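Local coordinates for transcriptional regulator (Aquifex aeolicus, PDB 2EH3), which probably acts as a DNA-binding transcription factor of the TetR/AcrR family, with a helix-turn-helix motif and bound magnesium ions, at residues L81-L84 with Y85-K88; I146-Y149 with V150-E154. One frame throughout, in Å; residues are numbered along the deposited sequence.

Interaction 1 (L81-L84 with Y85-K88). With MG (magnesium ion), chain C.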
ATOM      1  N   LEU A  81      11.526   2.521  11.991  1.00  8.57           N
ATOM      2  CA  LEU A  81      11.576   3.451  10.868  1.00  9.72           C
ATOM      3  C   LEU A  81      13.007   3.649  10.373  1.00 11.17           C
ATOM      4  O   LEU A  81      13.245   3.711   9.173  1.00 10.63           O
ATOM      5  CB  LEU A  81      10.965   4.799  11.276  1.00  9.90           C
ATOM      6  CG  LEU A  81      11.136   5.953  10.271  1.00  9.74           C
ATOM      7  CD1 LEU A  81      10.453   5.666   8.949  1.00 12.96           C
ATOM      8  CD2 LEU A  81      10.558   7.231  10.905  1.00 12.60           C
ATOM      9  N   GLU A  82      13.975   3.725  11.284  1.00  9.84           N
ATOM     10  CA  GLU A  82      15.340   3.916  10.837  1.00 11.58           C
ATOM     11  C   GLU A  82      15.813   2.742   9.961  1.00 11.00           C
ATOM     12  O   GLU A  82      16.444   2.960   8.921  1.00 12.81           O
ATOM     13  CB  GLU A  82      16.254   4.092  12.047  1.00 10.73           C
ATOM     14  CG  GLU A  82      16.083   5.450  12.710  1.00 10.40           C
ATOM     15  CD  GLU A  82      16.667   5.493  14.097  1.00  9.19           C
ATOM     16  OE1 GLU A  82      17.029   4.413  14.614  1.00 10.25           O
ATOM     17  OE2 GLU A  82      16.749   6.593  14.715  1.00  9.37           O
ATOM     18  N   VAL A  83      15.499   1.514  10.379  1.00 12.66           N
ATOM     19  CA  VAL A  83      15.891   0.338   9.601  1.00 12.51           C
ATOM     20  C   VAL A  83      15.171   0.336   8.261  1.00 12.15           C
ATOM     21  O   VAL A  83      15.808   0.115   7.237  1.00 12.55           O
ATOM     22  CB  VAL A  83      15.593  -0.969  10.364  1.00 14.79           C
ATOM     23  CG1 VAL A  83      15.723  -2.194   9.424  1.00 17.46           C
ATOM     24  CG2 VAL A  83      16.566  -1.075  11.549  1.00 18.37           C
ATOM     25  N   LEU A  84      13.862   0.588   8.249  1.00 11.20           N
ATOM     26  CA  LEU A  84      13.170   0.606   6.962  1.00 12.81           C
ATOM     27  C   LEU A  84      13.784   1.655   6.025  1.00 12.44           C
ATOM     28  O   LEU A  84      13.913   1.418   4.818  1.00 13.00           O
ATOM     29  CB  LEU A  84      11.691   0.893   7.145  1.00 12.87           C
ATOM     30  CG  LEU A  84      10.892  -0.161   7.916  1.00 13.98           C
ATOM     31  CD1 LEU A  84       9.471   0.343   8.157  1.00 14.59           C
ATOM     32  CD2 LEU A  84      10.877  -1.464   7.131  1.00 15.99           C
ATOM     33  N   TYR A  85      14.169   2.817   6.579  1.00 11.52           N
ATOM     34  CA  TYR A  85      14.744   3.879   5.764  1.00 12.27           C
ATOM     35  C   TYR A  85      16.096   3.444   5.198  1.00 12.66           C
ATOM     36  O   TYR A  85      16.367   3.669   4.021  1.00 14.19           O
ATOM     37  CB  TYR A  85      14.892   5.175   6.585  1.00 12.12           C
ATOM     38  CG  TYR A  85      15.176   6.391   5.735  1.00 10.72           C
ATOM     39  CD1 TYR A  85      14.126   7.156   5.201  1.00 13.26           C
ATOM     40  CD2 TYR A  85      16.481   6.740   5.423  1.00 13.14           C
ATOM     41  CE1 TYR A  85      14.384   8.266   4.354  1.00 15.18           C
ATOM     42  CE2 TYR A  85      16.756   7.844   4.573  1.00 14.04           C
ATOM     43  CZ  TYR A  85      15.699   8.588   4.055  1.00 15.77           C
ATOM     44  OH  TYR A  85      15.962   9.662   3.243  1.00 18.40           O
ATOM     45  N   ARG A  86      16.942   2.841   6.028  1.00 14.28           N
ATOM     46  CA  ARG A  86      18.248   2.338   5.563  1.00 14.54           C
ATOM     47  C   ARG A  86      18.031   1.279   4.470  1.00 14.99           C
ATOM     48  O   ARG A  86      18.805   1.202   3.508  1.00 14.93           O
ATOM     49  CB  ARG A  86      19.030   1.681   6.708  1.00 19.34           C
ATOM     50  CG  ARG A  86      19.503   2.616   7.813  1.00 25.36           C
ATOM     51  CD  ARG A  86      20.695   2.011   8.570  1.00 29.14           C
ATOM     52  NE  ARG A  86      20.475   0.639   9.034  1.00 33.03           N
ATOM     53  CZ  ARG A  86      19.849   0.309  10.161  1.00 35.15           C
ATOM     54  NH1 ARG A  86      19.369   1.253  10.962  1.00 36.74           N
ATOM     55  NH2 ARG A  86      19.712  -0.967  10.494  1.00 37.86           N
ATOM     56  N   GLU A  87      16.988   0.469   4.642  1.00 13.00           N
ATOM     57  CA  GLU A  87      16.637  -0.602   3.690  1.00 14.04           C
ATOM     58  C   GLU A  87      15.602  -0.121   2.670  1.00 12.88           C
ATOM     59  O   GLU A  87      14.900  -0.944   2.100  1.00 11.66           O
ATOM     60  CB  GLU A  87      16.037  -1.813   4.440  1.00 15.23           C
ATOM     61  CG  GLU A  87      16.924  -2.401   5.535  1.00 17.16           C
ATOM     62  CD  GLU A  87      18.068  -3.239   4.986  1.00 20.21           C
ATOM     63  OE1 GLU A  87      17.789  -4.124   4.146  1.00 22.57           O
ATOM     64  OE2 GLU A  87      19.223  -3.016   5.402  1.00 21.45           O
ATOM     65  N   LYS A  88      15.544   1.183   2.369  1.00 13.49           N
ATOM     66  CA  LYS A  88      14.492   1.663   1.466  1.00 12.89           C
ATOM     67  C   LYS A  88      14.457   1.055   0.068  1.00 12.40           C
ATOM     68  O   LYS A  88      13.390   0.957  -0.530  1.00 11.70           O
ATOM     69  CB  LYS A  88      14.483   3.200   1.406  1.00 16.86           C
ATOM     70  CG  LYS A  88      15.777   3.835   0.986  1.00 19.43           C
ATOM     71  CD  LYS A  88      15.693   5.336   1.267  1.00 23.75           C
ATOM     72  CE  LYS A  88      17.070   5.965   1.209  1.00 26.42           C
ATOM     73  NZ  LYS A  88      18.017   5.309   2.160  1.00 28.97           N
TER
HETATM   74 MG    MG C1002      17.516   7.210  17.003  1.00  4.14          MG
HETATM   75  O   HOH W   1      16.632   5.038  17.237  1.00  9.20           O

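Interaction 2 (I146-Y149 with V150-E154)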
ATOM      1  N   ILE A 146       5.794   5.786   4.873  1.00 12.79           N
ATOM      2  CA  ILE A 146       6.796   5.283   3.942  1.00 13.71           C
ATOM      3  C   ILE A 146       6.332   5.448   2.511  1.00 13.69           C
ATOM      4  O   ILE A 146       7.101   5.832   1.634  1.00 12.27           O
ATOM      5  CB  ILE A 146       7.085   3.793   4.204  1.00 15.49           C
ATOM      6  CG1 ILE A 146       7.719   3.627   5.585  1.00 15.95           C
ATOM      7  CG2 ILE A 146       8.004   3.221   3.100  1.00 17.08           C
ATOM      8  CD1 ILE A 146       9.023   4.348   5.764  1.00 19.88           C
ATOM      9  N   LEU A 147       5.066   5.127   2.259  1.00 12.26           N
ATOM     10  CA  LEU A 147       4.538   5.235   0.910  1.00 13.48           C
ATOM     11  C   LEU A 147       4.584   6.675   0.394  1.00 13.30           C
ATOM     12  O   LEU A 147       4.942   6.946  -0.754  1.00 14.57           O
ATOM     13  CB  LEU A 147       3.098   4.715   0.898  1.00 16.63           C
ATOM     14  CG  LEU A 147       2.435   4.671  -0.462  1.00 19.74           C
ATOM     15  CD1 LEU A 147       3.104   3.612  -1.326  1.00 21.55           C
ATOM     16  CD2 LEU A 147       0.982   4.335  -0.266  1.00 20.41           C
ATOM     17  N   HIS A 148       4.251   7.619   1.246  1.00 13.29           N
ATOM     18  CA  HIS A 148       4.241   8.987   0.786  1.00 13.28           C
ATOM     19  C   HIS A 148       5.519   9.748   0.881  1.00 13.68           C
ATOM     20  O   HIS A 148       5.765  10.615   0.045  1.00 14.06           O
ATOM     21  CB  HIS A 148       3.124   9.723   1.490  1.00 15.96           C
ATOM     22  CG  HIS A 148       1.790   9.230   1.054  1.00 18.14           C
ATOM     23  ND1 HIS A 148       1.099   9.812   0.014  1.00 19.65           N
ATOM     24  CD2 HIS A 148       1.130   8.085   1.353  1.00 19.41           C
ATOM     25  CE1 HIS A 148       0.078   9.041  -0.315  1.00 21.41           C
ATOM     26  NE2 HIS A 148       0.075   7.985   0.481  1.00 21.39           N
ATOM     27  N   TYR A 149       6.365   9.403   1.838  1.00 12.84           N
ATOM     28  CA  TYR A 149       7.578  10.184   2.021  1.00 14.03           C
ATOM     29  C   TYR A 149       8.874   9.440   1.761  1.00 15.64           C
ATOM     30  O   TYR A 149       9.962   9.953   2.035  1.00 16.46           O
ATOM     31  CB  TYR A 149       7.561  10.809   3.415  1.00 13.23           C
ATOM     32  CG  TYR A 149       6.302  11.621   3.692  1.00 12.19           C
ATOM     33  CD1 TYR A 149       5.956  12.730   2.910  1.00 11.08           C
ATOM     34  CD2 TYR A 149       5.444  11.260   4.732  1.00 10.24           C
ATOM     35  CE1 TYR A 149       4.790  13.461   3.153  1.00 10.01           C
ATOM     36  CE2 TYR A 149       4.266  11.977   4.986  1.00 11.49           C
ATOM     37  CZ  TYR A 149       3.941  13.078   4.191  1.00 11.65           C
ATOM     38  OH  TYR A 149       2.819  13.839   4.418  1.00 15.34           O
ATOM     39  N   VAL A 150       8.755   8.208   1.277  1.00 16.15           N
ATOM     40  CA  VAL A 150       9.933   7.438   0.871  1.00 17.73           C
ATOM     41  C   VAL A 150       9.667   6.977  -0.575  1.00 18.49           C
ATOM     42  O   VAL A 150      10.536   7.111  -1.452  1.00 20.91           O
ATOM     43  CB  VAL A 150      10.187   6.211   1.777  1.00 17.22           C
ATOM     44  CG1 VAL A 150      11.369   5.381   1.228  1.00 19.65           C
ATOM     45  CG2 VAL A 150      10.493   6.674   3.192  1.00 16.95           C
ATOM     46  N   ILE A 151       8.461   6.475  -0.847  1.00 19.45           N
ATOM     47  CA  ILE A 151       8.136   5.991  -2.204  1.00 20.74           C
ATOM     48  C   ILE A 151       7.691   7.050  -3.201  1.00 21.92           C
ATOM     49  O   ILE A 151       8.247   7.141  -4.302  1.00 22.77           O
ATOM     50  CB  ILE A 151       7.035   4.898  -2.176  1.00 20.80           C
ATOM     51  CG1 ILE A 151       7.500   3.725  -1.313  1.00 20.33           C
ATOM     52  CG2 ILE A 151       6.692   4.455  -3.615  1.00 21.26           C
ATOM     53  CD1 ILE A 151       8.814   3.102  -1.768  1.00 23.33           C
ATOM     54  N   LYS A 152       6.669   7.819  -2.858  1.00 21.89           N
ATOM     55  CA  LYS A 152       6.175   8.854  -3.753  1.00 23.68           C
ATOM     56  C   LYS A 152       7.292   9.854  -3.970  1.00 25.40           C
ATOM     57  O   LYS A 152       7.704  10.116  -5.101  1.00 27.38           O
ATOM     58  CB  LYS A 152       4.964   9.550  -3.146  1.00 22.56           C
ATOM     59  CG  LYS A 152       4.444  10.701  -3.981  1.00 22.70           C
ATOM     60  CD  LYS A 152       3.195  11.288  -3.350  1.00 24.35           C
ATOM     61  CE  LYS A 152       2.673  12.462  -4.151  1.00 26.50           C
ATOM     62  NZ  LYS A 152       1.656  13.250  -3.387  1.00 27.58           N
ATOM     63  N   GLU A 153       7.779  10.412  -2.873  1.00 25.70           N
ATOM     64  CA  GLU A 153       8.876  11.365  -2.918  1.00 27.40           C
ATOM     65  C   GLU A 153       9.850  10.921  -1.853  1.00 25.03           C
ATOM     66  O   GLU A 153       9.423  10.487  -0.787  1.00 26.69           O
ATOM     67  CB  GLU A 153       8.371  12.766  -2.604  1.00 28.75           C
ATOM     68  CG  GLU A 153       9.497  13.755  -2.383  1.00 34.37           C
ATOM     69  CD  GLU A 153       9.057  15.194  -2.561  1.00 38.12           C
ATOM     70  OE1 GLU A 153       9.890  16.099  -2.334  1.00 39.21           O
ATOM     71  OE2 GLU A 153       7.885  15.421  -2.935  1.00 39.81           O
ATOM     72  N   GLU A 154      11.147  10.983  -2.133  1.00 22.54           N
ATOM     73  CA  GLU A 154      12.095  10.573  -1.128  1.00 21.07           C
ATOM     74  C   GLU A 154      12.507  11.730  -0.231  1.00 19.49           C
ATOM     75  O   GLU A 154      13.383  12.523  -0.573  1.00 20.42           O
ATOM     76  CB  GLU A 154      13.342   9.902  -1.736  1.00 24.18           C
ATOM     77  CG  GLU A 154      14.391   9.536  -0.663  1.00 27.53           C
ATOM     78  CD  GLU A 154      15.483   8.578  -1.140  1.00 29.42           C
ATOM     79  OE1 GLU A 154      16.675   8.862  -0.881  1.00 31.32           O
ATOM     80  OE2 GLU A 154      15.154   7.535  -1.751  1.00 30.64           O
TER

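Interaction 1 (L81-L84 with Y85-K88)
Arg86 folds back over Val83, one turn earlier on helix 73-86: Val83 CG2 comes to 3.3 Å from Arg86 NH2, and Val83 CA lies over one face of the guanidinium, toward its rim. A bend at chi3 (-51°) brings the flat group there. Glu87 runs alongside Val83, its CG 4.1 Å from Val83 CG1, before its carboxylate goes on to Thr57 and Lys60 of helix 46-67.

Three i to i+4 backbone hydrogen bonds hold the turn: Tyr85 N to Leu81 O, Arg86 N to Glu82 O and Glu87 N to Val83 O, each 2.9 Å. At the junction with helix 88-99, Lys88 N and Lys88 NZ grip Tyr85 O from opposite faces of its plane, NZ at 3.0 Å, while Lys88 CD sits over the centre of the Tyr85 ring.

Glu82, extended beyond CG, binds a magnesium ion through OE2 at 2.5 Å; a water on the same ion donates to Glu82 OE1 at 2.7 Å. Glu78 shares the metal, and Lys161 of helix 157-171 hydrogen-bonds Glu82 OE2. With the metal and Lys161 on OE2 and the water on OE1, both oxygens are held, which probably restrains the rotation of the carboxylate and favours its ionised form.

Interaction 2 (I146-Y149 with V150-E154)
Ile151 packs back on the preceding turn of helix 131-152, against Leu147 and Ile146. Its CB rests 3.3 Å from Leu147 O, with Leu147 CD1 also near. From there the branches part: CG1, anti to the carbonyl carbon (chi1 -58°), passes 3.6 Å from Ile146 O, whereas CG2 keeps a looser contact with Leu147 O. CG1 carries the tip, CD1; the side chain as a whole also packs on Tyr92 and Phe96 of helix 88-99.

The backbone beneath is wider than an alpha-helix. Ile151 N and Lys152 N bond five residues back, to Ile146 O and Leu147 O, both at 2.9 Å, which defines a pi-type turn. Ile146 O is gripped twice: Ile151 N approaches it nearly in line with the carbonyl, while Val150 N comes from above the carbonyl plane with a more bent N-H (132°). Ile146 and Val150 point the same way side by side, Ile146 CD1 meeting Val150 CG2 at 3.8 Å.

On another side of the turn, Lys152 CD lies obliquely to the His148 imidazole, 4.2 Å from His148 ND1. The Tyr149 ring takes His148 CB over the centre of one face and meets Phe159 edge-to-face.

The polar ends of His148 and Tyr149 reach across the dimer interface: His148 NE2 hydrogen-bonds Arg143, and Tyr149 OH hydrogen-bonds Glu136, each of the second subunit, whose Phe109 also packs edge-to-face on His148. Dimerisation through the C-terminal domain is characteristic of the TetR family. The widened helix end is packed by helix 157-171, whose Leu160 touches Ile146, Tyr149 and Val150, by helices 73-86 and 88-99, and by the second subunit.

How the interactions relate
Interaction 1 comes first along the chain, closing helix 73-86 and opening helix 88-99; interaction 2 follows at the end of helix 131-152. Their centres lie about 12 Å apart within the all-helical C-terminal domain, and they touch directly. Leu81 CD1 meets Ile146 CD1 at 3.7 Å, Lys88 CB meets Val150 CG1 at 3.8 Å, and Tyr85 also packs on Val150. Helix 157-171 packs on both; its Leu160 reaches Leu81 as well as Ile146. Residues 81-88 carry a magnesium ligand and touch no other protein chain of the assembly, whereas residues 146-154 reach the second subunit, so the helix that carries the magnesium ligand packs on the helix whose other residues, among them His148 and Tyr149, meet that subunit.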